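Long-range contact in adenosine monophosphate-protein transferase FICD homolog (Caenorhabditis elegans, PDB 5JJ6), which belongs to the Fic/DOC family of proteins, with a mostly helical Fido domain of the FICD type: residues L123-T136 with S337-M348. Sequence-based numbering, arbitrary orientation.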
ATOM      1  N   LEU B 123      11.997  36.553  -8.599  1.00102.30           N
ATOM      2  CA  LEU B 123      11.117  36.926  -7.502  1.00102.69           C
ATOM      3  C   LEU B 123      11.794  36.565  -6.183  1.00102.36           C
ATOM      4  O   LEU B 123      12.230  35.426  -6.002  1.00100.78           O
ATOM      5  CB  LEU B 123       9.777  36.192  -7.646  1.00 90.17           C
ATOM      6  CG  LEU B 123       8.505  36.570  -6.890  1.00 93.84           C
ATOM      7  CD1 LEU B 123       7.335  35.794  -7.490  1.00 88.16           C
ATOM      8  CD2 LEU B 123       8.610  36.314  -5.386  1.00103.87           C
ATOM      9  N   GLN B 124      11.894  37.526  -5.269  1.00104.83           N
ATOM     10  CA  GLN B 124      12.714  37.330  -4.078  1.00112.04           C
ATOM     11  C   GLN B 124      11.942  36.629  -2.967  1.00106.44           C
ATOM     12  O   GLN B 124      10.868  37.085  -2.566  1.00 96.05           O
ATOM     13  CB  GLN B 124      13.296  38.657  -3.571  1.00112.82           C
ATOM     14  CG  GLN B 124      14.667  39.007  -4.169  1.00110.42           C
ATOM     15  CD  GLN B 124      15.815  38.187  -3.575  1.00115.33           C
ATOM     16  OE1 GLN B 124      15.634  37.040  -3.162  1.00113.35           O
ATOM     17  NE2 GLN B 124      17.003  38.781  -3.532  1.00116.54           N
ATOM     18  N   HIS B 125      12.488  35.505  -2.503  1.00108.24           N
ATOM     19  CA  HIS B 125      11.776  34.584  -1.620  1.00110.34           C
ATOM     20  C   HIS B 125      11.400  35.250  -0.298  1.00103.34           C
ATOM     21  O   HIS B 125      12.238  35.860   0.364  1.00105.50           O
ATOM     22  CB  HIS B 125      12.621  33.331  -1.359  1.00106.75           C
ATOM     23  N   SER B 126      10.137  35.113   0.086  1.00 95.20           N
ATOM     24  CA  SER B 126       9.649  35.724   1.311  1.00101.53           C
ATOM     25  C   SER B 126       8.829  34.719   2.110  1.00103.73           C
ATOM     26  O   SER B 126       8.874  33.518   1.842  1.00103.39           O
ATOM     27  CB  SER B 126       8.819  36.972   0.996  1.00100.77           C
ATOM     28  OG  SER B 126       7.514  36.627   0.569  1.00 98.19           O
ATOM     29  N   THR B 127       8.073  35.215   3.081  1.00109.06           N
ATOM     30  CA  THR B 127       7.247  34.350   3.913  1.00112.11           C
ATOM     31  C   THR B 127       5.819  34.339   3.344  1.00112.72           C
ATOM     32  O   THR B 127       4.983  33.503   3.702  1.00112.04           O
ATOM     33  CB  THR B 127       7.308  34.823   5.406  1.00106.87           C
ATOM     34  OG1 THR B 127       8.397  34.163   6.068  1.00107.28           O
ATOM     35  CG2 THR B 127       6.028  34.537   6.178  1.00104.81           C
ATOM     36  N   ALA B 128       5.572  35.224   2.382  1.00114.45           N
ATOM     37  CA  ALA B 128       4.393  35.121   1.527  1.00108.20           C
ATOM     38  C   ALA B 128       4.534  34.021   0.464  1.00111.36           C
ATOM     39  O   ALA B 128       3.540  33.415   0.057  1.00107.02           O
ATOM     40  CB  ALA B 128       4.107  36.466   0.861  1.00101.54           C
ATOM     41  N   LEU B 129       5.766  33.760   0.023  1.00103.79           N
ATOM     42  CA  LEU B 129       6.008  32.745  -1.003  1.00 95.67           C
ATOM     43  C   LEU B 129       5.902  31.322  -0.461  1.00 99.36           C
ATOM     44  O   LEU B 129       5.295  30.472  -1.102  1.00 97.67           O
ATOM     45  CB  LEU B 129       7.398  32.929  -1.621  1.00102.45           C
ATOM     46  CG  LEU B 129       7.612  32.255  -2.985  1.00 93.79           C
ATOM     47  CD1 LEU B 129       6.853  32.988  -4.085  1.00 79.88           C
ATOM     48  CD2 LEU B 129       9.095  32.126  -3.331  1.00 89.74           C
ATOM     49  N   ARG B 130       6.493  31.056   0.703  1.00101.64           N
ATOM     50  CA  ARG B 130       6.514  29.692   1.247  1.00 96.92           C
ATOM     51  C   ARG B 130       5.100  29.193   1.610  1.00 93.56           C
ATOM     52  O   ARG B 130       4.815  27.992   1.533  1.00 92.58           O
ATOM     53  CB  ARG B 130       7.497  29.548   2.410  1.00 96.66           C
ATOM     54  CG  ARG B 130       7.184  30.319   3.669  1.00104.83           C
ATOM     55  CD  ARG B 130       8.301  30.081   4.676  1.00109.38           C
ATOM     56  NE  ARG B 130       8.090  30.763   5.946  1.00112.60           N
ATOM     57  CZ  ARG B 130       7.414  30.242   6.964  1.00116.09           C
ATOM     58  NH1 ARG B 130       6.869  29.033   6.855  1.00110.75           N
ATOM     59  NH2 ARG B 130       7.271  30.935   8.083  1.00119.14           N
ATOM     60  N   ARG B 131       4.252  30.101   2.095  1.00 94.64           N
ATOM     61  CA  ARG B 131       2.815  29.837   2.187  1.00 94.54           C
ATOM     62  C   ARG B 131       2.280  29.136   0.936  1.00 89.88           C
ATOM     63  O   ARG B 131       1.745  28.012   0.989  1.00 85.10           O
ATOM     64  CB  ARG B 131       2.071  31.156   2.421  1.00102.47           C
ATOM     65  CG  ARG B 131       0.575  31.001   2.712  1.00107.98           C
ATOM     66  CD  ARG B 131      -0.119  32.358   2.877  1.00115.80           C
ATOM     67  NE  ARG B 131       0.367  33.108   4.037  1.00111.95           N
ATOM     68  CZ  ARG B 131      -0.104  32.971   5.272  1.00114.87           C
ATOM     69  NH1 ARG B 131      -1.082  32.113   5.525  1.00121.28           N
ATOM     70  NH2 ARG B 131       0.404  33.697   6.258  1.00118.17           N
ATOM     71  N   MET B 132       2.450  29.826  -0.188  1.00 92.28           N
ATOM     72  CA  MET B 132       1.979  29.382  -1.489  1.00 84.86           C
ATOM     73  C   MET B 132       2.640  28.045  -1.837  1.00 79.44           C
ATOM     74  O   MET B 132       1.956  27.122  -2.259  1.00 78.54           O
ATOM     75  CB  MET B 132       2.240  30.446  -2.552  1.00 85.05           C
ATOM     76  CG  MET B 132       1.299  30.335  -3.742  1.00 89.68           C
ATOM     77  SD  MET B 132       0.882  31.950  -4.432  1.00100.38           S
ATOM     78  CE  MET B 132      -0.855  31.723  -4.824  1.00 81.32           C
ATOM     79  N   MET B 133       3.965  27.965  -1.708  1.00 76.18           N
ATOM     80  CA  MET B 133       4.722  26.744  -2.003  1.00 77.03           C
ATOM     81  C   MET B 133       4.126  25.523  -1.284  1.00 76.94           C
ATOM     82  O   MET B 133       4.003  24.447  -1.871  1.00 78.23           O
ATOM     83  CB  MET B 133       6.185  26.897  -1.595  1.00 81.43           C
ATOM     84  CG  MET B 133       6.974  27.915  -2.390  1.00 84.81           C
ATOM     85  SD  MET B 133       8.747  27.569  -2.350  1.00109.61           S
ATOM     86  CE  MET B 133       8.999  27.160  -0.616  1.00 94.68           C
ATOM     87  N   ARG B 134       3.785  25.687  -0.007  1.00 77.39           N
ATOM     88  CA  ARG B 134       3.280  24.585   0.814  1.00 79.15           C
ATOM     89  C   ARG B 134       1.879  24.227   0.336  1.00 71.72           C
ATOM     90  O   ARG B 134       1.538  23.044   0.216  1.00 64.42           O
ATOM     91  CB  ARG B 134       3.285  24.940   2.306  1.00 79.57           C
ATOM     92  CG  ARG B 134       4.675  24.855   2.935  1.00 91.28           C
ATOM     93  CD  ARG B 134       5.524  23.730   2.295  1.00 91.60           C
ATOM     94  NE  ARG B 134       6.966  23.976   2.407  1.00 96.57           N
ATOM     95  CZ  ARG B 134       7.900  23.072   2.125  1.00 90.86           C
ATOM     96  NH1 ARG B 134       9.196  23.368   2.249  1.00 84.41           N
ATOM     97  NH2 ARG B 134       7.527  21.860   1.733  1.00 89.25           N
ATOM     98  N   GLU B 135       1.060  25.254   0.105  1.00 69.21           N
ATOM     99  CA  GLU B 135      -0.319  25.062  -0.352  1.00 66.47           C
ATOM    100  C   GLU B 135      -0.339  24.347  -1.720  1.00 65.14           C
ATOM    101  O   GLU B 135      -1.274  23.591  -2.052  1.00 64.64           O
ATOM    102  CB  GLU B 135      -1.049  26.405  -0.431  1.00 66.36           C
ATOM    103  N   THR B 136       0.719  24.568  -2.493  1.00 62.85           N
ATOM    104  CA  THR B 136       0.847  24.015  -3.833  1.00 58.92           C
ATOM    105  C   THR B 136       0.943  22.488  -3.793  1.00 57.46           C
ATOM    106  O   THR B 136       0.546  21.824  -4.746  1.00 57.09           O
ATOM    107  CB  THR B 136       2.094  24.622  -4.556  1.00 62.88           C
ATOM    108  OG1 THR B 136       1.735  25.865  -5.173  1.00 62.68           O
ATOM    109  CG2 THR B 136       2.671  23.683  -5.618  1.00 53.33           C
ATOM    110  N   SER B 337       1.731  25.651 -17.461  1.00 46.53           N
ATOM    111  CA  SER B 337       2.878  26.084 -16.682  1.00 49.30           C
ATOM    112  C   SER B 337       2.903  27.616 -16.684  1.00 54.78           C
ATOM    113  O   SER B 337       3.322  28.242 -15.701  1.00 57.97           O
ATOM    114  CB  SER B 337       4.183  25.498 -17.204  1.00 46.97           C
ATOM    115  OG  SER B 337       4.274  25.632 -18.598  1.00 53.53           O
ATOM    116  N   GLU B 338       2.441  28.228 -17.774  1.00 53.27           N
ATOM    117  CA  GLU B 338       2.325  29.681 -17.769  1.00 55.41           C
ATOM    118  C   GLU B 338       1.298  30.100 -16.698  1.00 58.17           C
ATOM    119  O   GLU B 338       1.532  31.052 -15.967  1.00 61.02           O
ATOM    120  CB  GLU B 338       1.957  30.228 -19.160  1.00 53.41           C
ATOM    121  CG  GLU B 338       1.497  31.696 -19.155  1.00 63.56           C
ATOM    122  CD  GLU B 338       1.827  32.468 -20.442  1.00 81.18           C
ATOM    123  OE1 GLU B 338       1.379  33.630 -20.569  1.00 81.54           O
ATOM    124  OE2 GLU B 338       2.524  31.925 -21.328  1.00 89.91           O
ATOM    125  N   ALA B 339       0.171  29.399 -16.595  1.00 54.91           N
ATOM    126  CA  ALA B 339      -0.819  29.738 -15.567  1.00 53.58           C
ATOM    127  C   ALA B 339      -0.302  29.493 -14.136  1.00 63.08           C
ATOM    128  O   ALA B 339      -0.727  30.163 -13.196  1.00 58.78           O
ATOM    129  CB  ALA B 339      -2.110  28.966 -15.793  1.00 46.83           C
ATOM    130  N   SER B 340       0.575  28.502 -13.974  1.00 60.19           N
ATOM    131  CA  SER B 340       1.231  28.226 -12.693  1.00 55.66           C
ATOM    132  C   SER B 340       2.138  29.382 -12.277  1.00 63.86           C
ATOM    133  O   SER B 340       1.984  29.979 -11.189  1.00 71.45           O
ATOM    134  CB  SER B 340       2.034  26.929 -12.776  1.00 53.62           C
ATOM    135  OG  SER B 340       1.212  25.855 -13.204  1.00 52.88           O
ATOM    136  N   ILE B 341       3.104  29.681 -13.140  1.00 61.96           N
ATOM    137  CA  ILE B 341       3.994  30.800 -12.892  1.00 61.72           C
ATOM    138  C   ILE B 341       3.164  32.040 -12.608  1.00 68.39           C
ATOM    139  O   ILE B 341       3.462  32.798 -11.700  1.00 72.08           O
ATOM    140  CB  ILE B 341       4.921  31.057 -14.082  1.00 60.45           C
ATOM    141  CG1 ILE B 341       5.829  29.849 -14.297  1.00 64.18           C
ATOM    142  CG2 ILE B 341       5.776  32.271 -13.836  1.00 68.55           C
ATOM    143  CD1 ILE B 341       6.724  29.959 -15.501  1.00 57.77           C
ATOM    144  N   GLN B 342       2.089  32.207 -13.363  1.00 69.46           N
ATOM    145  CA  GLN B 342       1.202  33.344 -13.197  1.00 70.79           C
ATOM    146  C   GLN B 342       0.563  33.335 -11.810  1.00 73.38           C
ATOM    147  O   GLN B 342       0.376  34.385 -11.206  1.00 81.20           O
ATOM    148  CB  GLN B 342       0.130  33.362 -14.281  1.00 70.91           C
ATOM    149  CG  GLN B 342      -0.438  34.742 -14.532  1.00 73.21           C
ATOM    150  CD  GLN B 342       0.650  35.724 -14.941  1.00 83.31           C
ATOM    151  OE1 GLN B 342       1.357  36.276 -14.096  1.00 84.32           O
ATOM    152  NE2 GLN B 342       0.814  35.916 -16.250  1.00 80.10           N
ATOM    153  N   ARG B 343       0.190  32.151 -11.333  1.00 72.31           N
ATOM    154  CA  ARG B 343      -0.348  32.002  -9.981  1.00 71.46           C
ATOM    155  C   ARG B 343       0.625  32.586  -8.968  1.00 78.47           C
ATOM    156  O   ARG B 343       0.232  33.374  -8.105  1.00 79.65           O
ATOM    157  CB  ARG B 343      -0.608  30.533  -9.643  1.00 67.07           C
ATOM    158  CG  ARG B 343      -1.516  30.327  -8.465  1.00 68.49           C
ATOM    159  CD  ARG B 343      -1.878  28.861  -8.286  1.00 76.38           C
ATOM    160  NE  ARG B 343      -1.791  28.480  -6.875  1.00 74.43           N
ATOM    161  CZ  ARG B 343      -0.680  28.040  -6.289  1.00 72.20           C
ATOM    162  NH1 ARG B 343      -0.686  27.721  -5.001  1.00 60.96           N
ATOM    163  NH2 ARG B 343       0.441  27.916  -6.994  1.00 74.16           N
ATOM    164  N   TYR B 344       1.896  32.204  -9.071  1.00 78.91           N
ATOM    165  CA  TYR B 344       2.881  32.758  -8.137  1.00 76.27           C
ATOM    166  C   TYR B 344       3.157  34.253  -8.330  1.00 81.64           C
ATOM    167  O   TYR B 344       3.192  35.010  -7.364  1.00 86.08           O
ATOM    168  CB  TYR B 344       4.199  31.989  -8.232  1.00 73.98           C
ATOM    169  CG  TYR B 344       4.092  30.562  -7.761  1.00 75.42           C
ATOM    170  CD1 TYR B 344       4.217  30.260  -6.415  1.00 80.39           C
ATOM    171  CD2 TYR B 344       3.863  29.521  -8.650  1.00 68.67           C
ATOM    172  CE1 TYR B 344       4.124  28.963  -5.961  1.00 78.97           C
ATOM    173  CE2 TYR B 344       3.763  28.215  -8.202  1.00 67.64           C
ATOM    174  CZ  TYR B 344       3.898  27.946  -6.855  1.00 71.12           C
ATOM    175  OH  TYR B 344       3.808  26.662  -6.382  1.00 70.90           O
ATOM    176  N   ILE B 345       3.307  34.677  -9.579  1.00 82.08           N
ATOM    177  CA  ILE B 345       3.604  36.066  -9.918  1.00 83.16           C
ATOM    178  C   ILE B 345       2.513  37.025  -9.439  1.00 84.51           C
ATOM    179  O   ILE B 345       2.795  37.998  -8.744  1.00 88.46           O
ATOM    180  CB  ILE B 345       3.772  36.233 -11.459  1.00 84.59           C
ATOM    181  CG1 ILE B 345       5.063  35.572 -11.963  1.00 76.54           C
ATOM    182  CG2 ILE B 345       3.661  37.698 -11.875  1.00 79.77           C
ATOM    183  CD1 ILE B 345       6.269  35.846 -11.112  1.00 85.84           C
ATOM    184  N   GLY B 346       1.272  36.735  -9.814  1.00 84.67           N
ATOM    185  CA  GLY B 346       0.115  37.530  -9.432  1.00 88.46           C
ATOM    186  C   GLY B 346      -0.154  37.679  -7.940  1.00 95.88           C
ATOM    187  O   GLY B 346      -0.794  38.643  -7.513  1.00100.91           O
ATOM    188  N   ALA B 347       0.293  36.709  -7.146  1.00 91.35           N
ATOM    189  CA  ALA B 347       0.113  36.764  -5.696  1.00 87.13           C
ATOM    190  C   ALA B 347       1.121  37.675  -4.980  1.00 89.38           C
ATOM    191  O   ALA B 347       1.262  37.608  -3.759  1.00 87.89           O
ATOM    192  CB  ALA B 347       0.185  35.369  -5.120  1.00 81.41           C
ATOM    193  N   MET B 348       1.825  38.514  -5.735  1.00 92.09           N
ATOM    194  CA  MET B 348       2.772  39.462  -5.145  1.00 91.44           C
ATOM    195  C   MET B 348       2.441  40.889  -5.577  1.00 86.24           C
ATOM    196  O   MET B 348       2.748  41.848  -4.869  1.00 82.63           O
ATOM    197  CB  MET B 348       4.215  39.115  -5.537  1.00 89.54           C
ATOM    198  CG  MET B 348       4.543  37.624  -5.495  1.00 85.86           C
ATOM    199  SD  MET B 348       4.505  36.924  -3.835  1.00104.63           S
ATOM    200  CE  MET B 348       3.770  35.307  -4.111  1.00 95.51           C
TER
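Met132 and Tyr344 face each other, CA atoms 7.5 Å apart, where helix 127-136 and helix 337-346 run roughly antiparallel (144°), their axes approaching to 11.0 Å. The CB of Tyr344 leaves the backbone to one side of helix 127-136, but with CG anti to its carbonyl carbon (chi1 -66°) the ring reaches over to it. Tyr344 OH ends at Thr136 OG1, 2.5 Å away, a hydrogen bond in which either hydroxyl may be the donor. The same OG1 lies near the plane of the Arg343 guanidinium, at its edge, and takes two weak, bent bonds: one from Arg343 NH2 at 3.0 Å and another from Arg343 NH1. Arg343 gets there by a chain bent at chi3, which also places its NH2 above one face of the Tyr344 ring, offset toward the rim. Met132 comes at the guanidinium from the opposite direction and lies over one of its faces, Met132 CG being 3.5 Å from Arg343 NH1. Met132 SD stands 5.0 Å from the centroid of the Tyr344 ring, 42° off the normal, an oblique Met-aromatic contact, and meets Ala347 CB at 3.6 Å. Within the helical Fido domain, this pairing joins the start of helix 127-148 to the C-terminal end of helix 327-346. Helix 89-120 flanks the latter, with Phe120 meeting the Tyr344 ring and touching Ile341. At the C-terminal side of segment 337-348, Met348 CE packs on Leu129 CD1, the two side chains crossing at about a right angle. In the loop before helix 127-136, Leu123 directs CD1 between Ile345 CD1, at 3.8 Å, and Met348 CG.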